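Local atomic coordinates of serpin-ZX (Arabidopsis thaliana, PDB entry 3LE2), a protein that inhibits the cysteine proteases metacaspase-9 and RD21A through its reactive center loop, in the manner of a serpin, and so limits programmed cell death. Residues S16-A20 and F35-N41; A54-I59 and G298-P302; I78-L83 and T379-L383; N180-D184 and M206-K210. All blocks are in the same frame, centred on the assembly; numbering follows the deposited sequence.

Interaction 1 (S16-A20 and F35-N41); sequences SMNLA and FSPASIN
Ser16 and Pro37 mark the point where the two backbones draw nearest, 6.0 Å between their CA atoms, as the axis of helix 16-20 crosses that of helix 37-41 at 102° with 11.2 Å between them. The ring of Phe35, which lies just ahead of the second helix, reaches across to the first. With CG placed between the backbone N and the carbonyl carbon (chi1 77°), the ring is directed at that helix, its CE1-CZ-CE2 end meeting Leu19 and Ala20. Ala20 CB lies in plane at the edge, 3.5 Å from Phe35 CE1, and the carbonyl O of Ser16 also approaches the edge, near CZ. Leu19 approaches obliquely: its CD2 branch sits 3.7 Å from Phe35 CE2, and more loosely reaches Ile40 CG2 at 4.4 Å. Ser16 OG rests against Pro37 CB at 3.2 Å; that hydroxyl is hydrogen-bonded to Gln12 O one turn back and also to a water. The same water donates to Asn41 OD1, 3.0 Å away, so the helices share a bridged polar link beside the apolar packing. Ser36 caps the second helix, its OG accepting from Ser39 N at 3.2 Å. Its OG is also bonded to Leu383 O and its N to His329 NE2, which ties the cap to two strands. A helix start gripped in this way by Ser36 and His329 is characteristic of the serpin shutter region, behind the centre of the main sheet.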
loop_
_atom_site.group_PDB
_atom_site.type_symbol
_atom_site.label_atom_id
_atom_site.label_comp_id
_atom_site.label_asym_id
_atom_site.label_seq_id
_atom_site.Cartn_x
_atom_site.Cartn_y
_atom_site.Cartn_z
ATOM N N SER A 16 6.391 -5.636 5.881
ATOM C CA SER A 16 5.718 -5.159 4.671
ATOM C C SER A 16 6.692 -4.980 3.494
ATOM O O SER A 16 6.352 -5.272 2.350
ATOM C CB SER A 16 4.948 -3.860 4.954
ATOM O OG SER A 16 3.752 -4.104 5.683
ATOM N N MET A 17 7.900 -4.499 3.767
ATOM C CA MET A 17 8.897 -4.360 2.703
ATOM C C MET A 17 9.313 -5.722 2.166
ATOM O O MET A 17 9.557 -5.884 0.972
ATOM C CB MET A 17 10.127 -3.595 3.187
ATOM C CG MET A 17 9.853 -2.149 3.574
ATOM S SD MET A 17 9.071 -1.179 2.274
ATOM C CE MET A 17 10.314 -1.178 1.013
ATOM N N ASN A 18 9.400 -6.710 3.049
ATOM C CA ASN A 18 9.718 -8.055 2.596
ATOM C C ASN A 18 8.552 -8.637 1.778
ATOM O O ASN A 18 8.752 -9.291 0.760
ATOM C CB ASN A 18 10.081 -8.954 3.786
ATOM C CG ASN A 18 10.739 -10.252 3.357
ATOM O OD1 ASN A 18 11.316 -10.349 2.269
ATOM N ND2 ASN A 18 10.648 -11.259 4.203
ATOM N N LEU A 19 7.329 -8.384 2.227
ATOM C CA LEU A 19 6.156 -8.729 1.433
ATOM C C LEU A 19 6.278 -8.091 0.046
ATOM O O LEU A 19 6.122 -8.772 -0.968
ATOM C CB LEU A 19 4.865 -8.299 2.145
ATOM C CG LEU A 19 3.557 -8.421 1.343
ATOM C CD1 LEU A 19 3.339 -9.835 0.884
ATOM C CD2 LEU A 19 2.362 -7.933 2.158
ATOM N N ALA A 20 6.598 -6.800 -0.007
ATOM C CA ALA A 20 6.787 -6.133 -1.301
ATOM C C ALA A 20 7.855 -6.825 -2.151
ATOM O O ALA A 20 7.721 -6.931 -3.366
ATOM C CB ALA A 20 7.125 -4.662 -1.109
ATOM N N PHE A 35 0.789 -1.701 -3.986
ATOM C CA PHE A 35 -0.185 -2.391 -3.134
ATOM C C PHE A 35 -0.240 -1.761 -1.751
ATOM O O PHE A 35 0.675 -1.066 -1.358
ATOM C CB PHE A 35 0.146 -3.881 -3.021
ATOM C CG PHE A 35 1.291 -4.180 -2.085
ATOM C CD1 PHE A 35 2.602 -4.061 -2.514
ATOM C CD2 PHE A 35 1.049 -4.584 -0.784
ATOM C CE1 PHE A 35 3.676 -4.336 -1.653
ATOM C CE2 PHE A 35 2.103 -4.857 0.088
ATOM C CZ PHE A 35 3.423 -4.732 -0.345
ATOM N N SER A 36 -1.315 -2.011 -1.013
ATOM C CA SER A 36 -1.465 -1.433 0.311
ATOM C C SER A 36 -1.261 -2.461 1.430
ATOM O O SER A 36 -2.124 -3.305 1.675
ATOM C CB SER A 36 -2.842 -0.774 0.450
ATOM O OG SER A 36 -3.076 -0.381 1.787
ATOM N N PRO A 37 -0.115 -2.387 2.119
ATOM C CA PRO A 37 0.210 -3.288 3.233
ATOM C C PRO A 37 -0.799 -3.137 4.373
ATOM O O PRO A 37 -1.171 -4.120 5.002
ATOM C CB PRO A 37 1.591 -2.795 3.698
ATOM C CG PRO A 37 2.125 -1.981 2.576
ATOM C CD PRO A 37 0.949 -1.405 1.859
ATOM N N ALA A 38 -1.223 -1.907 4.639
ATOM C CA ALA A 38 -2.256 -1.645 5.626
ATOM C C ALA A 38 -3.522 -2.432 5.336
ATOM O O ALA A 38 -4.068 -3.076 6.229
ATOM C CB ALA A 38 -2.564 -0.163 5.684
ATOM N N SER A 39 -3.986 -2.383 4.086
ATOM C CA SER A 39 -5.180 -3.127 3.678
ATOM C C SER A 39 -4.976 -4.631 3.781
ATOM O O SER A 39 -5.892 -5.373 4.149
ATOM C CB SER A 39 -5.569 -2.786 2.237
ATOM O OG SER A 39 -5.584 -1.388 2.054
ATOM N N ILE A 40 -3.792 -5.095 3.414
ATOM C CA ILE A 40 -3.519 -6.519 3.519
ATOM C C ILE A 40 -3.624 -6.922 4.985
ATOM O O ILE A 40 -4.224 -7.946 5.324
ATOM C CB ILE A 40 -2.103 -6.872 3.028
ATOM C CG1 ILE A 40 -1.925 -6.498 1.554
ATOM C CG2 ILE A 40 -1.835 -8.366 3.236
ATOM C CD1 ILE A 40 -2.742 -7.348 0.645
ATOM N N ASN A 41 -3.021 -6.111 5.849
ATOM C CA ASN A 41 -2.967 -6.411 7.281
ATOM C C ASN A 41 -4.335 -6.300 7.938
ATOM O O ASN A 41 -4.607 -6.988 8.926
ATOM C CB ASN A 41 -1.925 -5.533 7.994
ATOM C CG ASN A 41 -0.497 -5.935 7.640
ATOM O OD1 ASN A 41 -0.276 -6.966 7.001
ATOM N ND2 ASN A 41 0.471 -5.136 8.059
HETATM O O HOH W 1 2.145 -6.452 5.311
#

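Interaction 2 (A54-I59 and G298-P302); sequences ATKDQI and GLTSP
Gln58 and Ser301 form the middle of this contact, the glutamine chain running out from the helix surface to lie over the start of the 3-10 turn. CG is anti to the backbone N (chi1 -161°) and the chain stays extended beyond it, which carries the amide to the backbone of residues 300-301. The two ends of that amide are probably exchanged in the model: the atom placed as NE2 lies 2.9 Å from Ser301 N, and if it were the oxygen a hydrogen bond there would be possible. Ser301 OG lies between this amide and Thr55, touching Thr55 CG2 at 3.3 Å. Beneath the polar group, Leu299 CD1 packs against Ile59 CG1 at 3.9 Å, the two side chains lying roughly perpendicular. Ile59 CD1 is pressed on Pro302 CG at 3.5 Å, tighter than usual for two carbons. Further out, Gly298, at phi 88°, is the C-prime residue of the Schellman motif that ends helix 291-296. An inverse gamma turn centred on Leu299 then redirects the chain. Helix 37-49 backs the apolar layer, with Leu44 against Leu299, and Ile47 against both Ile59 and Pro302, while Val324 shares a backbone hydrogen bond with Pro302. Joining helix 54-63 to this loop at the edge of the serpin body thus takes two layers, a buried one of Leu299, Ile59 and Pro302 and a polar one in which Gln58 and Ser301 are partly exposed, and whose bonding depends on how the Gln58 amide is turned.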
loop_
_atom_site.group_PDB
_atom_site.type_symbol
_atom_site.label_atom_id
_atom_site.label_comp_id
_atom_site.label_asym_id
_atom_site.label_seq_id
_atom_site.Cartn_x
_atom_site.Cartn_y
_atom_site.Cartn_z
ATOM N N ALA A 54 -2.989 -22.626 16.640
ATOM C CA ALA A 54 -1.742 -22.326 15.957
ATOM C C ALA A 54 -1.957 -21.362 14.792
ATOM O O ALA A 54 -1.014 -20.715 14.333
ATOM C CB ALA A 54 -1.080 -23.609 15.482
ATOM N N THR A 55 -3.195 -21.260 14.323
ATOM C CA THR A 55 -3.506 -20.342 13.240
ATOM C C THR A 55 -3.590 -18.911 13.752
ATOM O O THR A 55 -2.905 -18.017 13.234
ATOM C CB THR A 55 -4.800 -20.744 12.484
ATOM O OG1 THR A 55 -4.593 -22.007 11.850
ATOM C CG2 THR A 55 -5.150 -19.716 11.408
ATOM N N LYS A 56 -4.419 -18.685 14.766
ATOM C CA LYS A 56 -4.470 -17.362 15.370
ATOM C C LYS A 56 -3.044 -16.904 15.713
ATOM O O LYS A 56 -2.639 -15.777 15.396
ATOM C CB LYS A 56 -5.357 -17.364 16.615
ATOM C CG LYS A 56 -5.720 -15.977 17.122
ATOM C CD LYS A 56 -6.656 -16.033 18.328
ATOM C CE LYS A 56 -6.016 -16.787 19.495
ATOM N NZ LYS A 56 -6.773 -16.622 20.770
ATOM N N ASP A 57 -2.274 -17.796 16.333
ATOM C CA ASP A 57 -0.929 -17.458 16.790
ATOM C C ASP A 57 0.007 -17.110 15.651
ATOM O O ASP A 57 0.809 -16.181 15.757
ATOM C CB ASP A 57 -0.331 -18.596 17.604
ATOM C CG ASP A 57 -1.002 -18.757 18.943
ATOM O OD1 ASP A 57 -1.540 -17.748 19.456
ATOM O OD2 ASP A 57 -0.993 -19.887 19.478
ATOM N N GLN A 58 -0.091 -17.853 14.560
ATOM C CA GLN A 58 0.801 -17.619 13.437
ATOM C C GLN A 58 0.534 -16.260 12.804
ATOM O O GLN A 58 1.456 -15.586 12.346
ATOM C CB GLN A 58 0.682 -18.731 12.401
ATOM C CG GLN A 58 1.855 -18.811 11.464
ATOM C CD GLN A 58 1.621 -19.812 10.355
ATOM O OE1 GLN A 58 2.305 -20.834 10.278
ATOM N NE2 GLN A 58 0.638 -19.532 9.496
ATOM N N ILE A 59 -0.726 -15.852 12.798
ATOM C CA ILE A 59 -1.090 -14.567 12.222
ATOM C C ILE A 59 -0.727 -13.464 13.212
ATOM O O ILE A 59 -0.165 -12.436 12.835
ATOM C CB ILE A 59 -2.594 -14.525 11.858
ATOM C CG1 ILE A 59 -2.936 -15.654 10.885
ATOM C CG2 ILE A 59 -2.988 -13.181 11.255
ATOM C CD1 ILE A 59 -4.427 -15.847 10.696
ATOM N N GLY A 298 5.786 -17.705 4.849
ATOM C CA GLY A 298 5.525 -18.627 5.936
ATOM C C GLY A 298 4.182 -18.489 6.631
ATOM O O GLY A 298 3.917 -19.203 7.600
ATOM N N LEU A 299 3.332 -17.580 6.153
ATOM C CA LEU A 299 1.989 -17.441 6.716
ATOM C C LEU A 299 1.083 -18.416 5.998
ATOM O O LEU A 299 0.269 -18.026 5.165
ATOM C CB LEU A 299 1.460 -16.004 6.611
ATOM C CG LEU A 299 0.205 -15.712 7.448
ATOM C CD1 LEU A 299 0.378 -16.199 8.878
ATOM C CD2 LEU A 299 -0.155 -14.238 7.433
ATOM N N THR A 300 1.246 -19.691 6.344
ATOM C CA THR A 300 0.631 -20.808 5.632
ATOM C C THR A 300 -0.685 -21.266 6.243
ATOM O O THR A 300 -1.546 -21.776 5.537
ATOM C CB THR A 300 1.583 -22.021 5.622
ATOM O OG1 THR A 300 2.273 -22.094 6.883
ATOM C CG2 THR A 300 2.603 -21.901 4.501
ATOM N N SER A 301 -0.839 -21.094 7.555
ATOM C CA SER A 301 -1.969 -21.711 8.262
ATOM C C SER A 301 -3.371 -21.244 7.834
ATOM O O SER A 301 -4.299 -22.054 7.763
ATOM C CB SER A 301 -1.813 -21.615 9.785
ATOM O OG SER A 301 -2.068 -20.302 10.252
ATOM N N PRO A 302 -3.541 -19.944 7.565
ATOM C CA PRO A 302 -4.868 -19.495 7.113
ATOM C C PRO A 302 -5.345 -20.163 5.822
ATOM O O PRO A 302 -6.549 -20.238 5.610
ATOM C CB PRO A 302 -4.668 -17.997 6.895
ATOM C CG PRO A 302 -3.527 -17.643 7.849
ATOM C CD PRO A 302 -2.612 -18.819 7.772
#

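Interaction 3 (I78-L83 and T379-L383); sequences IVSAVL and TGVVL
Val82 is the main bump on the helix, and its two methyl groups meet different parts of segment 379-383. CG1, anti to the backbone N (chi1 167°), enters the notch between Val381 CG1 at 4.0 Å and Leu383 CD1 at 3.8 Å, while CG2 rests on the Thr379 side chain, 3.6 Å from OG1. One turn earlier, the CG2 methyl of Ile78 fits beside Thr379 CG2 at 4.0 Å, with the second branch of Val381 close by. At the other end, Leu83 and Leu383 run past one another head to tail, CD2 of the former meeting CG of the latter. The receiving surface keeps its form partly through an ST turn: Thr379 OG1 accepts from Val381 N at 3.1 Å, a nearly straight bond of 163°. In the serpin fold this packs the end of helix 68-83 on the turn between antiparallel strands 370-376 and 382-388. Ile9 of helix 5-25 touches Val381, while Leu94 and Val96 of strand 93-103 touch Leu383 and Leu83, continuing the buried layer. Chemically, complementary aliphatic surfaces do the work: no hydrogen bond crosses, and the one hydroxyl that meets the helix, on Thr379, is already bonded within its own turn.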
loop_
_atom_site.group_PDB
_atom_site.type_symbol
_atom_site.label_atom_id
_atom_site.label_comp_id
_atom_site.label_asym_id
_atom_site.label_seq_id
_atom_site.Cartn_x
_atom_site.Cartn_y
_atom_site.Cartn_z
ATOM N N ILE A 78 -6.811 3.257 14.823
ATOM C CA ILE A 78 -5.714 3.851 14.063
ATOM C C ILE A 78 -5.851 3.689 12.545
ATOM O O ILE A 78 -5.941 4.677 11.822
ATOM C CB ILE A 78 -4.335 3.325 14.545
ATOM C CG1 ILE A 78 -4.201 3.496 16.065
ATOM C CG2 ILE A 78 -3.208 4.057 13.828
ATOM C CD1 ILE A 78 -4.265 4.957 16.547
ATOM N N VAL A 79 -5.879 2.451 12.057
ATOM C CA VAL A 79 -5.863 2.228 10.608
ATOM C C VAL A 79 -7.050 2.867 9.867
ATOM O O VAL A 79 -6.867 3.512 8.839
ATOM C CB VAL A 79 -5.732 0.728 10.249
ATOM C CG1 VAL A 79 -5.668 0.555 8.745
ATOM C CG2 VAL A 79 -4.489 0.147 10.890
ATOM N N SER A 80 -8.259 2.691 10.385
ATOM C CA SER A 80 -9.426 3.292 9.746
ATOM C C SER A 80 -9.343 4.818 9.720
ATOM O O SER A 80 -9.768 5.449 8.758
ATOM C CB SER A 80 -10.726 2.839 10.410
ATOM O OG SER A 80 -10.977 1.472 10.132
ATOM N N ALA A 81 -8.796 5.414 10.770
ATOM C CA ALA A 81 -8.655 6.866 10.792
ATOM C C ALA A 81 -7.649 7.286 9.725
ATOM O O ALA A 81 -7.753 8.365 9.140
ATOM C CB ALA A 81 -8.215 7.369 12.176
ATOM N N VAL A 82 -6.663 6.428 9.493
ATOM C CA VAL A 82 -5.627 6.700 8.509
ATOM C C VAL A 82 -6.190 6.475 7.103
ATOM O O VAL A 82 -5.838 7.176 6.162
ATOM C CB VAL A 82 -4.398 5.804 8.738
ATOM C CG1 VAL A 82 -3.445 5.854 7.524
ATOM C CG2 VAL A 82 -3.676 6.212 10.021
ATOM N N LEU A 83 -7.089 5.506 6.979
ATOM C CA LEU A 83 -7.638 5.130 5.684
ATOM C C LEU A 83 -8.890 5.921 5.315
ATOM O O LEU A 83 -9.389 5.791 4.212
ATOM C CB LEU A 83 -7.936 3.633 5.641
ATOM C CG LEU A 83 -6.694 2.746 5.619
ATOM C CD1 LEU A 83 -7.049 1.318 5.276
ATOM C CD2 LEU A 83 -5.663 3.310 4.638
ATOM N N THR A 379 1.166 8.769 12.345
ATOM C CA THR A 379 1.129 7.421 12.900
ATOM C C THR A 379 2.283 6.564 12.394
ATOM O O THR A 379 2.557 5.499 12.947
ATOM C CB THR A 379 -0.168 6.705 12.505
ATOM O OG1 THR A 379 -0.204 6.582 11.083
ATOM C CG2 THR A 379 -1.382 7.494 12.963
ATOM N N GLY A 380 2.940 7.011 11.329
ATOM C CA GLY A 380 3.931 6.184 10.658
ATOM C C GLY A 380 3.351 5.010 9.868
ATOM O O GLY A 380 4.095 4.202 9.332
ATOM N N VAL A 381 2.026 4.905 9.792
ATOM C CA VAL A 381 1.394 3.831 9.026
ATOM C C VAL A 381 1.663 3.973 7.508
ATOM O O VAL A 381 1.599 5.071 6.951
ATOM C CB VAL A 381 -0.133 3.760 9.322
ATOM C CG1 VAL A 381 -0.887 2.918 8.269
ATOM C CG2 VAL A 381 -0.386 3.221 10.735
ATOM N N VAL A 382 1.973 2.859 6.848
ATOM C CA VAL A 382 2.252 2.866 5.403
ATOM C C VAL A 382 1.013 2.498 4.576
ATOM O O VAL A 382 0.496 1.395 4.712
ATOM C CB VAL A 382 3.396 1.873 5.083
ATOM C CG1 VAL A 382 3.608 1.713 3.564
ATOM C CG2 VAL A 382 4.680 2.303 5.812
ATOM N N LEU A 383 0.538 3.414 3.726
ATOM C CA LEU A 383 -0.600 3.121 2.834
ATOM C C LEU A 383 -0.230 2.288 1.619
ATOM O O LEU A 383 -0.987 1.409 1.219
ATOM C CB LEU A 383 -1.272 4.399 2.326
ATOM C CG LEU A 383 -2.169 5.125 3.315
ATOM C CD1 LEU A 383 -1.290 5.798 4.385
ATOM C CD2 LEU A 383 -3.014 6.145 2.577
#

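Interaction 4 (N180-D184 and M206-K210); sequences NEKFD and MTSKK
Phe183 offers one ring face to Met206, whose CE methyl stands 3.7 Å above the plane over its centre, 11° off the normal, as a CH-pi contact. Both side chains also touch Glu337, just before the reactive center loop, which places the contact at the breach of the serpin fold, the top of the main sheet, where the loop inserts upon inhibition. The sulfur follows over the same face, with Met206 SD 4.4 Å from the ring centroid, so the pair is a Met-aromatic contact. In the ring plane, Thr207 O meets the edge at CD1, 3.6 Å away, and Trp179 adds an edge-to-face partner. Met206 bends at chi3 (-55°), which turns the methyl onto the ring. Nearer the surface, Glu181 and Lys210 form a long salt bridge of 3.8 Å from OE1 to NZ, while Lys182 extends to Glu341 of the reactive center loop. The backbones are joined by water rather than directly. One water accepts from Asp184 N and donates to Thr207 O, and another accepts from Thr207 N and donates to Asp184 O, closing a ring of hydrogen bonds. Ser208 OG accepts from Lys210 N at 3.0 Å in an ST turn. That OG is also 2.8 Å from a third water, which donates to Lys182 O and accepts from Lys210 NZ at 3.2 Å.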
loop_
_atom_site.group_PDB
_atom_site.type_symbol
_atom_site.label_atom_id
_atom_site.label_comp_id
_atom_site.label_asym_id
_atom_site.label_seq_id
_atom_site.Cartn_x
_atom_site.Cartn_y
_atom_site.Cartn_z
ATOM N N ASN A 180 1.548 19.378 -1.995
ATOM C CA ASN A 180 1.710 20.649 -1.291
ATOM C C ASN A 180 2.381 21.710 -2.183
ATOM O O ASN A 180 2.116 22.898 -2.057
ATOM C CB ASN A 180 2.527 20.428 -0.024
ATOM C CG ASN A 180 2.235 21.449 1.045
ATOM O OD1 ASN A 180 1.140 22.005 1.104
ATOM N ND2 ASN A 180 3.211 21.690 1.914
ATOM N N GLU A 181 3.242 21.263 -3.090
ATOM C CA GLU A 181 3.899 22.131 -4.055
ATOM C C GLU A 181 3.690 21.601 -5.467
ATOM O O GLU A 181 4.268 20.583 -5.838
ATOM C CB GLU A 181 5.399 22.166 -3.793
ATOM C CG GLU A 181 5.799 22.807 -2.484
ATOM C CD GLU A 181 5.894 24.314 -2.589
ATOM O OE1 GLU A 181 5.939 24.835 -3.733
ATOM O OE2 GLU A 181 5.927 24.971 -1.525
ATOM N N LYS A 182 2.889 22.289 -6.269
ATOM C CA LYS A 182 2.694 21.858 -7.647
ATOM C C LYS A 182 4.006 21.905 -8.422
ATOM O O LYS A 182 4.941 22.610 -8.038
ATOM C CB LYS A 182 1.636 22.721 -8.343
ATOM C CG LYS A 182 2.015 24.197 -8.505
ATOM C CD LYS A 182 0.788 25.028 -8.874
ATOM C CE LYS A 182 1.107 26.510 -8.973
ATOM N NZ LYS A 182 -0.139 27.316 -9.154
ATOM N N PHE A 183 4.081 21.125 -9.496
ATOM C CA PHE A 183 5.155 21.254 -10.472
ATOM C C PHE A 183 4.621 22.116 -11.599
ATOM O O PHE A 183 3.425 22.104 -11.867
ATOM C CB PHE A 183 5.540 19.893 -11.044
ATOM C CG PHE A 183 6.127 18.961 -10.041
ATOM C CD1 PHE A 183 7.492 18.745 -9.999
ATOM C CD2 PHE A 183 5.315 18.298 -9.134
ATOM C CE1 PHE A 183 8.037 17.884 -9.070
ATOM C CE2 PHE A 183 5.848 17.437 -8.210
ATOM C CZ PHE A 183 7.212 17.225 -8.174
ATOM N N ASP A 184 5.503 22.862 -12.257
ATOM C CA ASP A 184 5.104 23.661 -13.410
ATOM C C ASP A 184 5.033 22.759 -14.637
ATOM O O ASP A 184 6.058 22.308 -15.160
ATOM C CB ASP A 184 6.079 24.823 -13.645
ATOM C CG ASP A 184 5.552 25.834 -14.659
ATOM O OD1 ASP A 184 4.816 25.436 -15.592
ATOM O OD2 ASP A 184 5.878 27.030 -14.526
ATOM N N MET A 206 8.874 15.344 -14.928
ATOM C CA MET A 206 8.600 16.616 -14.279
ATOM C C MET A 206 9.890 17.170 -13.684
ATOM O O MET A 206 10.795 16.413 -13.334
ATOM C CB MET A 206 7.566 16.428 -13.172
ATOM C CG MET A 206 6.336 15.679 -13.615
ATOM S SD MET A 206 5.070 15.603 -12.346
ATOM C CE MET A 206 5.987 14.882 -10.988
ATOM N N THR A 207 9.976 18.491 -13.575
ATOM C CA THR A 207 11.141 19.120 -12.964
ATOM C C THR A 207 10.757 20.326 -12.127
ATOM O O THR A 207 9.608 20.779 -12.156
ATOM C CB THR A 207 12.194 19.554 -14.001
ATOM O OG1 THR A 207 13.409 19.894 -13.323
ATOM C CG2 THR A 207 11.699 20.755 -14.800
ATOM N N SER A 208 11.724 20.826 -11.367
ATOM C CA SER A 208 11.518 21.976 -10.495
ATOM C C SER A 208 12.846 22.585 -10.073
ATOM O O SER A 208 13.886 21.920 -10.074
ATOM C CB SER A 208 10.727 21.590 -9.250
ATOM O OG SER A 208 10.662 22.689 -8.361
ATOM N N LYS A 209 12.811 23.863 -9.719
ATOM C CA LYS A 209 14.012 24.530 -9.242
ATOM C C LYS A 209 13.843 24.906 -7.786
ATOM O O LYS A 209 14.768 25.408 -7.166
ATOM C CB LYS A 209 14.364 25.754 -10.098
ATOM C CG LYS A 209 15.327 25.443 -11.249
ATOM C CD LYS A 209 15.713 26.701 -12.025
ATOM C CE LYS A 209 16.927 26.452 -12.919
ATOM N NZ LYS A 209 16.774 25.244 -13.790
ATOM N N LYS A 210 12.653 24.644 -7.246
ATOM C CA LYS A 210 12.410 24.817 -5.824
ATOM C C LYS A 210 13.250 23.838 -5.007
ATOM O O LYS A 210 13.779 22.860 -5.529
ATOM C CB LYS A 210 10.930 24.626 -5.500
ATOM C CG LYS A 210 10.014 25.620 -6.187
ATOM C CD LYS A 210 8.729 25.818 -5.395
ATOM C CE LYS A 210 7.718 26.655 -6.159
ATOM N NZ LYS A 210 7.031 25.867 -7.233
HETATM O O HOH W 2 7.932 22.825 -7.748
HETATM O O HOH W 3 7.558 19.942 -14.430
HETATM O O HOH W 4 8.080 22.603 -11.187
#

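In the fold
Interactions 1 and 3 belong to the buried centre and touch directly, since Leu383 O receives the Ser36 capping hydroxyl and Ala38 CB packs near Val382 O; strand 382-388 therefore serves both. Interaction 2 lies about 17 Å from interaction 1, centre to centre, and reaches it through helix 37-49, whose side chains back its apolar layer. Interaction 4 is remote, about 46 Å from interaction 2 between centres and across the middle of the chain. Across the segments interaction 3 is aliphatic, and interaction 1 adds the Phe35 ring and one water bridge. Of the partly exposed contacts, interaction 2 adds a glutamine amide whose bonding is unsettled, and interaction 4, also centred on a ring, a long salt bridge and three bridging waters.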